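Local coordinates for salmonella typhimurium DB7155 bacteriophage DET7 tailspike (PDB 2V5I), which probably binds and hydrolyses the O-antigen of its Salmonella host as the trimeric receptor-binding tailspike of a myovirus, at residues Ala156-Asn170 and Met175-Ile189. Residues are numbered along the deposited sequence; the frame is centred on the assembly and turned at random. Where two conformers were deposited one is given.
Sequences ATLDIRSASRVEIRN and MAAYLFRSCHHCKVI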
loop_
_atom_site.group_PDB
_atom_site.type_symbol
_atom_site.label_atom_id
_atom_site.label_comp_id
_atom_site.label_asym_id
_atom_site.label_seq_id
_atom_site.Cartn_x
_atom_site.Cartn_y
_atom_site.Cartn_z
ATOM N N ALA A 156 19.635 -0.203 -31.321
ATOM C CA ALA A 156 20.951 0.321 -30.917
ATOM C C ALA A 156 21.211 -0.149 -29.480
ATOM O O ALA A 156 20.569 0.340 -28.589
ATOM C CB ALA A 156 20.975 1.822 -30.916
ATOM N N THR A 157 22.169 -1.046 -29.318
ATOM C CA THR A 157 22.408 -1.700 -28.025
ATOM C C THR A 157 23.709 -1.192 -27.408
ATOM O O THR A 157 24.772 -1.279 -28.033
ATOM C CB THR A 157 22.475 -3.227 -28.163
ATOM O OG1 THR A 157 21.238 -3.712 -28.690
ATOM C CG2 THR A 157 22.742 -3.886 -26.762
ATOM N N LEU A 158 23.610 -0.725 -26.161
ATOM C CA LEU A 158 24.806 -0.533 -25.319
ATOM C C LEU A 158 25.055 -1.818 -24.545
ATOM O O LEU A 158 24.253 -2.197 -23.716
ATOM C CB LEU A 158 24.698 0.663 -24.364
ATOM C CG LEU A 158 26.017 0.995 -23.670
ATOM C CD1 LEU A 158 27.094 1.365 -24.650
ATOM C CD2 LEU A 158 25.754 2.127 -22.722
ATOM N N ASP A 159 26.176 -2.488 -24.824
ATOM C CA ASP A 159 26.480 -3.852 -24.327
ATOM C C ASP A 159 27.670 -3.693 -23.373
ATOM O O ASP A 159 28.808 -3.542 -23.806
ATOM C CB ASP A 159 26.764 -4.775 -25.538
ATOM C CG ASP A 159 27.058 -6.211 -25.173
ATOM O OD1 ASP A 159 27.456 -6.479 -24.017
ATOM O OD2 ASP A 159 26.879 -7.086 -26.085
ATOM N N ILE A 160 27.397 -3.756 -22.072
ATOM C CA ILE A 160 28.435 -3.638 -21.034
ATOM C C ILE A 160 28.795 -5.036 -20.551
ATOM O O ILE A 160 27.932 -5.816 -20.175
ATOM C CB ILE A 160 27.935 -2.735 -19.909
ATOM C CG1 ILE A 160 27.785 -1.296 -20.466
ATOM C CG2 ILE A 160 28.918 -2.784 -18.740
ATOM C CD1 ILE A 160 27.243 -0.367 -19.516
ATOM N N ARG A 161 30.088 -5.390 -20.630
ATOM C CA ARG A 161 30.522 -6.774 -20.444
ATOM C C ARG A 161 31.413 -6.967 -19.217
ATOM O O ARG A 161 32.334 -6.190 -18.978
ATOM C CB ARG A 161 31.297 -7.224 -21.690
ATOM C CG ARG A 161 30.379 -7.318 -22.828
ATOM C CD ARG A 161 30.916 -8.005 -23.972
ATOM N NE ARG A 161 29.911 -8.023 -25.005
ATOM C CZ ARG A 161 30.094 -8.537 -26.219
ATOM N NH1 ARG A 161 31.269 -9.094 -26.526
ATOM N NH2 ARG A 161 29.106 -8.488 -27.119
ATOM N N SER A 162 31.053 -7.938 -18.387
ATOM C CA SER A 162 31.842 -8.327 -17.208
ATOM C C SER A 162 32.312 -7.179 -16.318
ATOM O O SER A 162 33.498 -7.085 -15.954
ATOM C CB SER A 162 33.029 -9.198 -17.650
ATOM O OG SER A 162 32.582 -10.375 -18.322
ATOM N N ALA A 163 31.375 -6.335 -15.942
ATOM C CA ALA A 163 31.647 -5.185 -15.084
ATOM C C ALA A 163 31.023 -5.404 -13.691
ATOM O O ALA A 163 30.135 -6.231 -13.504
ATOM C CB ALA A 163 31.104 -3.928 -15.706
ATOM N N SER A 164 31.497 -4.627 -12.738
ATOM C CA SER A 164 30.973 -4.648 -11.377
ATOM C C SER A 164 30.733 -3.212 -10.944
ATOM O O SER A 164 31.591 -2.342 -11.179
ATOM C CB SER A 164 31.997 -5.333 -10.470
ATOM O OG SER A 164 31.641 -5.151 -9.138
ATOM N N ARG A 165 29.589 -2.941 -10.302
ATOM C CA ARG A 165 29.291 -1.618 -9.713
ATOM C C ARG A 165 29.360 -0.495 -10.736
ATOM O O ARG A 165 30.033 0.540 -10.512
ATOM C CB ARG A 165 30.251 -1.316 -8.532
ATOM C CG ARG A 165 30.347 -2.397 -7.490
ATOM C CD ARG A 165 29.670 -2.092 -6.177
ATOM N NE ARG A 165 29.910 -3.211 -5.240
ATOM C CZ ARG A 165 29.126 -3.583 -4.222
ATOM N NH1 ARG A 165 28.001 -2.941 -3.938
ATOM N NH2 ARG A 165 29.477 -4.625 -3.478
ATOM N N VAL A 166 28.807 -0.732 -11.899
ATOM C CA VAL A 166 28.665 0.299 -12.915
ATOM C C VAL A 166 27.232 0.753 -12.858
ATOM O O VAL A 166 26.319 -0.080 -12.783
ATOM C CB VAL A 166 29.053 -0.183 -14.296
ATOM C CG1 VAL A 166 28.661 0.837 -15.418
ATOM C CG2 VAL A 166 30.513 -0.531 -14.334
ATOM N N GLU A 167 27.044 2.069 -12.872
ATOM C CA GLU A 167 25.685 2.681 -12.863
ATOM C C GLU A 167 25.450 3.467 -14.132
ATOM O O GLU A 167 26.320 4.237 -14.533
ATOM C CB GLU A 167 25.558 3.660 -11.725
ATOM C CG GLU A 167 25.382 2.983 -10.392
ATOM C CD GLU A 167 24.697 3.894 -9.359
ATOM O OE1 GLU A 167 24.472 5.089 -9.648
ATOM O OE2 GLU A 167 24.398 3.410 -8.242
ATOM N N ILE A 168 24.267 3.302 -14.708
ATOM C CA ILE A 168 23.791 4.140 -15.829
ATOM C C ILE A 168 22.660 4.984 -15.253
ATOM O O ILE A 168 21.796 4.444 -14.554
ATOM C CB ILE A 168 23.227 3.253 -16.970
ATOM C CG1 ILE A 168 24.362 2.498 -17.648
ATOM C CG2 ILE A 168 22.491 4.125 -17.964
ATOM C CD1 ILE A 168 23.931 1.608 -18.787
ATOM N N ARG A 169 22.737 6.301 -15.420
ATOM C CA ARG A 169 21.750 7.200 -14.858
ATOM C C ARG A 169 21.061 7.996 -15.958
ATOM O O ARG A 169 21.732 8.484 -16.884
ATOM C CB ARG A 169 22.432 8.179 -13.895
ATOM C CG ARG A 169 23.110 7.486 -12.689
ATOM C CD ARG A 169 23.815 8.478 -11.779
ATOM N NE ARG A 169 24.563 7.751 -10.743
ATOM C CZ ARG A 169 25.575 8.258 -10.035
ATOM N NH1 ARG A 169 25.987 9.511 -10.228
ATOM N NH2 ARG A 169 26.179 7.493 -9.140
ATOM N N ASN A 170 19.741 8.134 -15.871
ATOM C CA ASN A 170 18.977 9.016 -16.822
ATOM C C ASN A 170 19.168 8.646 -18.295
ATOM O O ASN A 170 19.262 9.520 -19.191
ATOM C CB ASN A 170 19.360 10.475 -16.523
ATOM C CG ASN A 170 19.079 10.867 -15.095
ATOM O OD1 ASN A 170 17.919 10.888 -14.678
ATOM N ND2 ASN A 170 20.111 11.188 -14.337
ATOM N N MET A 175 14.544 3.173 -30.344
ATOM C CA MET A 175 14.834 1.807 -30.734
ATOM C C MET A 175 16.093 1.307 -30.055
ATOM O O MET A 175 16.979 0.746 -30.706
ATOM C CB MET A 175 14.913 1.673 -32.290
ATOM C CG MET A 175 13.572 2.087 -32.905
ATOM S SD MET A 175 12.351 0.748 -32.727
ATOM C CE MET A 175 10.815 1.601 -32.799
ATOM N N ALA A 176 16.126 1.465 -28.710
ATOM C CA ALA A 176 17.323 1.279 -27.907
ATOM C C ALA A 176 17.255 0.038 -27.032
ATOM O O ALA A 176 16.178 -0.452 -26.723
ATOM C CB ALA A 176 17.522 2.502 -26.997
ATOM N N ALA A 177 18.437 -0.494 -26.716
ATOM C CA ALA A 177 18.582 -1.520 -25.668
ATOM C C ALA A 177 19.822 -1.281 -24.819
ATOM O O ALA A 177 20.817 -0.836 -25.306
ATOM C CB ALA A 177 18.651 -2.877 -26.273
ATOM N N TYR A 178 19.716 -1.603 -23.509
ATOM C CA TYR A 178 20.819 -1.590 -22.618
ATOM C C TYR A 178 20.984 -3.007 -22.098
ATOM O O TYR A 178 20.053 -3.598 -21.570
ATOM C CB TYR A 178 20.524 -0.606 -21.465
ATOM C CG TYR A 178 20.543 0.828 -21.953
ATOM C CD1 TYR A 178 19.380 1.443 -22.484
ATOM C CD2 TYR A 178 21.723 1.577 -21.917
ATOM C CE1 TYR A 178 19.441 2.749 -22.977
ATOM C CE2 TYR A 178 21.778 2.879 -22.413
ATOM C CZ TYR A 178 20.626 3.459 -22.907
ATOM O OH TYR A 178 20.749 4.765 -23.363
ATOM N N LEU A 179 22.170 -3.582 -22.304
ATOM C CA LEU A 179 22.403 -5.000 -22.058
ATOM C C LEU A 179 23.643 -5.123 -21.215
ATOM O O LEU A 179 24.665 -4.552 -21.554
ATOM C CB LEU A 179 22.618 -5.714 -23.396
ATOM C CG LEU A 179 23.145 -7.144 -23.337
ATOM C CD1 LEU A 179 22.218 -8.044 -22.547
ATOM C CD2 LEU A 179 23.321 -7.625 -24.735
ATOM N N PHE A 180 23.538 -5.805 -20.070
ATOM C CA PHE A 180 24.667 -6.100 -19.209
ATOM C C PHE A 180 24.920 -7.599 -19.290
ATOM O O PHE A 180 24.054 -8.391 -18.877
ATOM C CB PHE A 180 24.319 -5.715 -17.774
ATOM C CG PHE A 180 24.256 -4.222 -17.542
ATOM C CD1 PHE A 180 23.094 -3.513 -17.860
ATOM C CD2 PHE A 180 25.305 -3.568 -16.981
ATOM C CE1 PHE A 180 23.065 -2.131 -17.668
ATOM C CE2 PHE A 180 25.260 -2.242 -16.725
ATOM C CZ PHE A 180 24.142 -1.533 -17.047
ATOM N N ARG A 181 26.126 -8.009 -19.717
ATOM C CA ARG A 181 26.453 -9.421 -19.868
ATOM C C ARG A 181 27.487 -9.775 -18.792
ATOM O O ARG A 181 28.541 -9.114 -18.696
ATOM C CB ARG A 181 27.115 -9.666 -21.224
ATOM C CG ARG A 181 26.223 -9.540 -22.415
ATOM C CD ARG A 181 27.048 -9.921 -23.614
ATOM N NE ARG A 181 26.368 -9.697 -24.883
ATOM C CZ ARG A 181 25.513 -10.567 -25.417
ATOM N NH1 ARG A 181 25.173 -11.657 -24.742
ATOM N NH2 ARG A 181 24.939 -10.308 -26.588
ATOM N N SER A 182 27.175 -10.755 -17.954
ATOM C CA SER A 182 28.037 -11.249 -16.904
ATOM C C SER A 182 28.465 -10.149 -15.891
ATOM O O SER A 182 29.623 -10.147 -15.407
ATOM C CB SER A 182 29.283 -11.874 -17.506
ATOM O OG SER A 182 28.894 -12.969 -18.280
ATOM N N CYS A 183 27.538 -9.255 -15.572
ATOM C CA CYS A 183 27.792 -8.163 -14.661
ATOM C C CYS A 183 27.211 -8.462 -13.286
ATOM O O CYS A 183 26.290 -9.260 -13.172
ATOM C CB CYS A 183 27.220 -6.834 -15.173
ATOM S SG CYS A 183 28.050 -6.316 -16.718
ATOM N N HIS A 184 27.675 -7.701 -12.297
ATOM C CA HIS A 184 27.224 -7.812 -10.905
ATOM C C HIS A 184 27.211 -6.446 -10.209
ATOM O O HIS A 184 28.054 -5.600 -10.511
ATOM C CB HIS A 184 28.118 -8.752 -10.104
ATOM C CG HIS A 184 28.134 -10.146 -10.607
ATOM N ND1 HIS A 184 29.005 -10.565 -11.596
ATOM C CD2 HIS A 184 27.396 -11.231 -10.260
ATOM C CE1 HIS A 184 28.775 -11.840 -11.863
ATOM N NE2 HIS A 184 27.820 -12.271 -11.051
ATOM N N HIS A 185 26.234 -6.205 -9.333
ATOM C CA HIS A 185 26.103 -4.923 -8.659
ATOM C C HIS A 185 25.990 -3.722 -9.587
ATOM O O HIS A 185 26.441 -2.634 -9.208
ATOM C CB HIS A 185 27.262 -4.771 -7.682
ATOM C CG HIS A 185 27.180 -5.757 -6.571
ATOM N ND1 HIS A 185 27.994 -6.866 -6.501
ATOM C CD2 HIS A 185 26.310 -5.859 -5.536
ATOM C CE1 HIS A 185 27.645 -7.592 -5.450
ATOM N NE2 HIS A 185 26.636 -7.001 -4.845
ATOM N N CYS A 186 25.357 -3.918 -10.734
ATOM C CA CYS A 186 25.156 -2.859 -11.726
ATOM C C CYS A 186 23.718 -2.345 -11.633
ATOM O O CYS A 186 22.812 -3.082 -11.304
ATOM C CB CYS A 186 25.505 -3.295 -13.160
ATOM S SG CYS A 186 27.314 -3.615 -13.339
ATOM N N LYS A 187 23.538 -1.056 -11.884
ATOM C CA LYS A 187 22.207 -0.463 -11.756
ATOM C C LYS A 187 21.878 0.450 -12.911
ATOM O O LYS A 187 22.772 1.166 -13.392
ATOM C CB LYS A 187 22.133 0.295 -10.450
ATOM C CG LYS A 187 22.347 -0.559 -9.179
ATOM C CD LYS A 187 22.357 0.277 -7.920
ATOM C CE LYS A 187 23.122 -0.434 -6.743
ATOM N NZ LYS A 187 24.631 -0.805 -6.937
ATOM N N VAL A 188 20.588 0.492 -13.284
ATOM C CA VAL A 188 20.097 1.404 -14.281
ATOM C C VAL A 188 19.055 2.250 -13.564
ATOM O O VAL A 188 18.026 1.749 -13.147
ATOM C CB VAL A 188 19.498 0.675 -15.503
ATOM C CG1 VAL A 188 18.953 1.682 -16.515
ATOM C CG2 VAL A 188 20.597 -0.206 -16.151
ATOM N N ILE A 189 19.383 3.533 -13.359
ATOM C CA ILE A 189 18.645 4.407 -12.498
ATOM C C ILE A 189 17.945 5.535 -13.284
ATOM O O ILE A 189 18.542 6.159 -14.197
ATOM C CB ILE A 189 19.605 5.064 -11.451
ATOM C CG1 ILE A 189 20.245 3.991 -10.559
ATOM C CG2 ILE A 189 18.890 6.119 -10.643
ATOM C CD1 ILE A 189 21.554 4.460 -9.953
HETATM O O HOH W 1 25.260 -7.758 -28.080
HETATM O O HOH W 2 31.075 -8.861 -12.815
HETATM O O HOH W 3 30.856 -7.821 -8.142
#
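Asp159 is salt-bridged by two arginines, Arg161 of its own strand and Arg181 of the neighbouring one. Arg181 NE, on the adjacent strand 176-181, lies 2.9 Å from Asp159 OD2, in a nearly straight bond (172°) on the syn side of the carboxylate. Arg161 grips the same carboxylate side-on, NE to OD1 and NH2 to OD2. Arg161 NH2 and Arg181 NE reach Asp159 OD2 from opposite faces of its plane. The two guanidinium planes stand 88° apart. Water 1 links OD2 to Arg181 NH2, and Arg181 NH1 pairs with Glu205.

The segments are matching parts of two successive rungs of the right-handed parallel beta-helix of P22-type tailspikes. Strands 156-161 and 176-181 pair in parallel, as do 167-169 and 187-189, with corners at 162-166 and 182-186. Inside the coil, Ile168 CD1 reaches across to Phe180 CZ at 3.6 Å and Tyr178 CD2 at 3.8 Å. Ile160 CD1 meets Phe180 CE2 at 3.9 Å. Phe180 also stacks on Phe204, and Tyr178 OH bonds to Gly172 O.

At the corners, Cys183 SG accepts from Ala163 N at 3.4 Å, and Cys186 SG from Val166 N at 3.6 Å. Outside, Arg165 bends at chi2 (-107°), which lays its guanidinium flat on one face of the His185 ring, centres 3.9 Å apart. Arg165 NH1 and Lys187 NZ both salt-bridge Asp192 of a neighbouring subunit.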